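Local coordinates for protein telomere length regulator taz1 (Schizosaccharomyces pombe, PDB 4ZMI) that binds double-stranded telomeric DNA and regulates telomere length and function, here represented by its all-helical domain, at residues A[126-137]-A[224-235]. Sequence-based numbering, arbitrary orientation.
Sequences DALLSADEEDSF and FLLEFKNVRRLE
With CG turned away from the backbone N (chi1 155°), Phe137 sends its ring into the angle between Phe224 and Phe228, whose own first torsions are likewise near trans, and the three rings gather into one aromatic cluster. Against Phe224 the planes lie almost parallel, 5° apart, but slid so far that the rings barely overlap, and touch is made between Phe137 CE1 and Phe224 CE1 at 3.3 Å. Toward Phe228 it presents an edge instead: Phe137 CZ lies over the face of the Phe228 ring, 3.9 Å from Phe228 CG, an edge-to-face pair. Ala127 fills in from the preceding helix, its CB 3.9 Å from Phe224 CZ at the ring edge and also against Phe228. Glu227 OE1 lies in the plane of the Phe137 ring, 3.4 Å from Phe137 CD1, while OE2 of the same carboxylate is hydrogen-bonded to His223.

Beyond the cluster, Arg233 bends at chi2 (-56°) and runs its chain past Ser130; Ser130 CB is 3.3 Å from Arg233 NE. The backbone at Ser130 and Ala131 covers one face of the guanidinium; NH2 reaches the edge of the Phe137 ring, and Arg233 NH1 forms a salt bridge with Glu133 OE1 at 3.3 Å. No hydrogen bond joins the segments, which are held by ring packing, the packing of the Arg233 chain and guanidinium, and one salt bridge. In the helical domain of Taz1 this aromatic cluster, flanked by a salt bridge, joins the C-terminal end of helix 214-229 and the tail after it to the end of helix 118-130, the linker that follows and the first residue of helix 137-154.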
# COMPACT_ATOMS: atom_id res chain seq x y z
N ASP A 126 0.56 -1.36 -6.77
CA ASP A 126 -0.30 -2.48 -7.13
C ASP A 126 -1.54 -1.97 -7.84
O ASP A 126 -1.91 -2.48 -8.88
CB ASP A 126 -0.69 -3.28 -5.90
CG ASP A 126 -1.51 -4.52 -6.25
OD1 ASP A 126 -1.08 -5.30 -7.12
OD2 ASP A 126 -2.59 -4.69 -5.64
N ALA A 127 -2.15 -0.93 -7.28
CA ALA A 127 -3.28 -0.27 -7.93
C ALA A 127 -2.90 0.20 -9.32
O ALA A 127 -3.63 -0.03 -10.28
CB ALA A 127 -3.78 0.91 -7.09
N LEU A 128 -1.75 0.84 -9.43
CA LEU A 128 -1.31 1.32 -10.73
C LEU A 128 -1.09 0.20 -11.73
O LEU A 128 -1.23 0.40 -12.93
CB LEU A 128 -0.03 2.15 -10.59
CG LEU A 128 -0.15 3.53 -9.93
CD1 LEU A 128 1.21 4.22 -9.91
CD2 LEU A 128 -1.17 4.39 -10.66
N LEU A 129 -0.71 -0.98 -11.23
CA LEU A 129 -0.41 -2.10 -12.11
C LEU A 129 -1.68 -2.83 -12.49
O LEU A 129 -1.76 -3.46 -13.53
CB LEU A 129 0.55 -3.08 -11.44
CG LEU A 129 2.00 -2.62 -11.35
CD1 LEU A 129 2.72 -3.37 -10.25
CD2 LEU A 129 2.70 -2.84 -12.66
N SER A 130 -2.69 -2.73 -11.63
CA SER A 130 -3.91 -3.49 -11.79
C SER A 130 -4.81 -2.88 -12.84
O SER A 130 -5.42 -3.58 -13.63
CB SER A 130 -4.67 -3.51 -10.48
OG SER A 130 -3.99 -4.32 -9.55
N ALA A 131 -4.92 -1.56 -12.82
CA ALA A 131 -5.90 -0.89 -13.66
C ALA A 131 -5.62 -1.04 -15.15
O ALA A 131 -4.63 -0.52 -15.67
CB ALA A 131 -6.00 0.57 -13.28
N ASP A 132 -6.50 -1.77 -15.83
CA ASP A 132 -6.67 -1.60 -17.27
C ASP A 132 -7.95 -0.80 -17.40
O ASP A 132 -8.02 0.20 -18.12
CB ASP A 132 -6.80 -2.95 -18.00
CG ASP A 132 -7.48 -4.01 -17.18
OD1 ASP A 132 -7.05 -5.18 -17.23
OD2 ASP A 132 -8.45 -3.66 -16.48
N GLU A 133 -8.94 -1.26 -16.64
CA GLU A 133 -10.28 -0.71 -16.60
C GLU A 133 -10.30 0.82 -16.58
O GLU A 133 -9.37 1.47 -16.08
CB GLU A 133 -11.04 -1.30 -15.39
CG GLU A 133 -11.29 -2.83 -15.45
CD GLU A 133 -10.76 -3.62 -14.23
OE1 GLU A 133 -9.77 -3.17 -13.60
OE2 GLU A 133 -11.32 -4.69 -13.90
N GLU A 134 -11.35 1.40 -17.15
CA GLU A 134 -11.50 2.84 -17.19
C GLU A 134 -11.80 3.39 -15.79
O GLU A 134 -12.87 3.14 -15.23
CB GLU A 134 -12.63 3.21 -18.17
CG GLU A 134 -12.77 4.71 -18.47
CD GLU A 134 -11.82 5.19 -19.56
OE1 GLU A 134 -10.74 4.58 -19.74
OE2 GLU A 134 -12.16 6.19 -20.23
N ASP A 135 -10.84 4.13 -15.22
CA ASP A 135 -10.99 4.77 -13.90
C ASP A 135 -10.17 6.06 -13.77
O ASP A 135 -9.12 6.21 -14.38
CB ASP A 135 -10.58 3.82 -12.77
CG ASP A 135 -11.76 3.07 -12.17
OD1 ASP A 135 -11.95 1.88 -12.52
OD2 ASP A 135 -12.49 3.66 -11.35
N SER A 136 -10.67 7.00 -12.96
CA SER A 136 -9.89 8.17 -12.57
C SER A 136 -9.45 7.96 -11.12
O SER A 136 -8.96 8.87 -10.45
CB SER A 136 -10.69 9.48 -12.72
OG SER A 136 -11.68 9.62 -11.72
N PHE A 137 -9.64 6.73 -10.66
CA PHE A 137 -9.08 6.25 -9.40
C PHE A 137 -7.58 6.06 -9.60
O PHE A 137 -6.80 6.04 -8.65
CB PHE A 137 -9.76 4.94 -9.01
CG PHE A 137 -8.94 4.05 -8.12
CD1 PHE A 137 -8.87 4.29 -6.76
CD2 PHE A 137 -8.27 2.95 -8.65
CE1 PHE A 137 -8.13 3.46 -5.94
CE2 PHE A 137 -7.53 2.12 -7.84
CZ PHE A 137 -7.46 2.37 -6.47
N PHE A 224 -8.10 7.14 -0.22
CA PHE A 224 -7.66 6.29 -1.33
C PHE A 224 -7.89 4.81 -1.07
O PHE A 224 -8.32 4.08 -1.96
CB PHE A 224 -6.19 6.52 -1.65
CG PHE A 224 -5.65 5.58 -2.69
CD1 PHE A 224 -5.90 5.79 -4.03
CD2 PHE A 224 -4.88 4.49 -2.32
CE1 PHE A 224 -5.39 4.94 -4.98
CE2 PHE A 224 -4.39 3.63 -3.27
CZ PHE A 224 -4.64 3.85 -4.60
N LEU A 225 -7.60 4.36 0.15
CA LEU A 225 -7.84 2.98 0.53
C LEU A 225 -9.34 2.68 0.56
O LEU A 225 -9.74 1.52 0.51
CB LEU A 225 -7.24 2.67 1.91
CG LEU A 225 -5.74 2.91 2.17
CD1 LEU A 225 -5.33 2.42 3.56
CD2 LEU A 225 -4.89 2.25 1.11
N LEU A 226 -10.16 3.72 0.66
CA LEU A 226 -11.60 3.53 0.66
C LEU A 226 -12.15 3.37 -0.75
O LEU A 226 -12.96 2.47 -0.98
CB LEU A 226 -12.31 4.69 1.37
CG LEU A 226 -12.31 4.67 2.90
CD1 LEU A 226 -12.84 5.98 3.45
CD2 LEU A 226 -13.14 3.51 3.41
N GLU A 227 -11.73 4.22 -1.68
CA GLU A 227 -12.06 4.06 -3.10
C GLU A 227 -11.68 2.66 -3.58
O GLU A 227 -12.47 1.98 -4.23
CB GLU A 227 -11.30 5.04 -3.98
CG GLU A 227 -11.37 6.49 -3.59
CD GLU A 227 -10.54 7.36 -4.52
OE1 GLU A 227 -10.55 7.09 -5.74
OE2 GLU A 227 -9.88 8.29 -4.03
N PHE A 228 -10.44 2.28 -3.27
CA PHE A 228 -9.92 0.96 -3.61
C PHE A 228 -10.90 -0.09 -3.10
O PHE A 228 -11.25 -1.03 -3.82
CB PHE A 228 -8.52 0.78 -2.98
CG PHE A 228 -7.64 -0.27 -3.64
CD1 PHE A 228 -6.25 -0.18 -3.52
CD2 PHE A 228 -8.16 -1.35 -4.34
CE1 PHE A 228 -5.42 -1.12 -4.10
CE2 PHE A 228 -7.32 -2.31 -4.92
CZ PHE A 228 -5.95 -2.19 -4.80
N LYS A 229 -11.39 0.10 -1.87
CA LYS A 229 -12.23 -0.89 -1.20
C LYS A 229 -13.61 -1.12 -1.84
O LYS A 229 -14.27 -2.12 -1.56
CB LYS A 229 -12.38 -0.57 0.30
CG LYS A 229 -12.67 -1.79 1.19
CD LYS A 229 -12.62 -1.47 2.68
CE LYS A 229 -13.88 -0.77 3.18
NZ LYS A 229 -13.90 -0.66 4.66
N ASN A 230 -14.06 -0.20 -2.69
CA ASN A 230 -15.28 -0.47 -3.45
C ASN A 230 -15.04 -0.56 -4.96
O ASN A 230 -15.90 -0.23 -5.77
CB ASN A 230 -16.42 0.50 -3.08
CG ASN A 230 -16.10 1.94 -3.41
OD1 ASN A 230 -14.96 2.29 -3.68
ND2 ASN A 230 -17.13 2.78 -3.40
N VAL A 231 -13.86 -1.05 -5.33
CA VAL A 231 -13.52 -1.32 -6.73
C VAL A 231 -13.31 -2.83 -6.94
O VAL A 231 -12.65 -3.49 -6.14
CB VAL A 231 -12.24 -0.57 -7.14
CG1 VAL A 231 -11.69 -1.11 -8.45
CG2 VAL A 231 -12.52 0.90 -7.25
N ARG A 232 -13.89 -3.38 -8.00
CA ARG A 232 -13.69 -4.80 -8.31
C ARG A 232 -12.38 -5.03 -9.05
O ARG A 232 -12.27 -4.77 -10.24
CB ARG A 232 -14.87 -5.37 -9.10
CG ARG A 232 -15.60 -6.48 -8.37
CD ARG A 232 -16.87 -6.88 -9.09
NE ARG A 232 -17.58 -7.94 -8.38
CZ ARG A 232 -18.83 -8.33 -8.64
NH1 ARG A 232 -19.53 -7.72 -9.59
NH2 ARG A 232 -19.37 -9.31 -7.93
N ARG A 233 -11.37 -5.52 -8.32
CA ARG A 233 -10.05 -5.67 -8.90
C ARG A 233 -9.85 -7.02 -9.58
O ARG A 233 -9.25 -7.10 -10.65
CB ARG A 233 -8.96 -5.42 -7.86
CG ARG A 233 -8.40 -4.00 -7.88
CD ARG A 233 -7.86 -3.63 -9.25
NE ARG A 233 -7.42 -2.23 -9.30
CZ ARG A 233 -8.00 -1.27 -10.02
NH1 ARG A 233 -9.05 -1.56 -10.78
NH2 ARG A 233 -7.53 -0.03 -9.99
N LEU A 234 -10.37 -8.08 -8.97
CA LEU A 234 -10.24 -9.41 -9.56
C LEU A 234 -11.04 -9.53 -10.85
O LEU A 234 -12.25 -9.76 -10.83
CB LEU A 234 -10.56 -10.50 -8.53
CG LEU A 234 -9.60 -10.41 -7.34
CD1 LEU A 234 -9.89 -11.44 -6.26
CD2 LEU A 234 -8.13 -10.50 -7.78
N GLU A 235 -10.34 -9.34 -11.97
CA GLU A 235 -10.92 -9.25 -13.30
C GLU A 235 -12.10 -8.27 -13.37
O GLU A 235 -13.24 -8.60 -13.06
CB GLU A 235 -11.33 -10.62 -13.82
CG GLU A 235 -11.77 -10.63 -15.27
CD GLU A 235 -10.61 -10.72 -16.24
OE1 GLU A 235 -9.53 -11.18 -15.82
OE2 GLU A 235 -10.78 -10.35 -17.42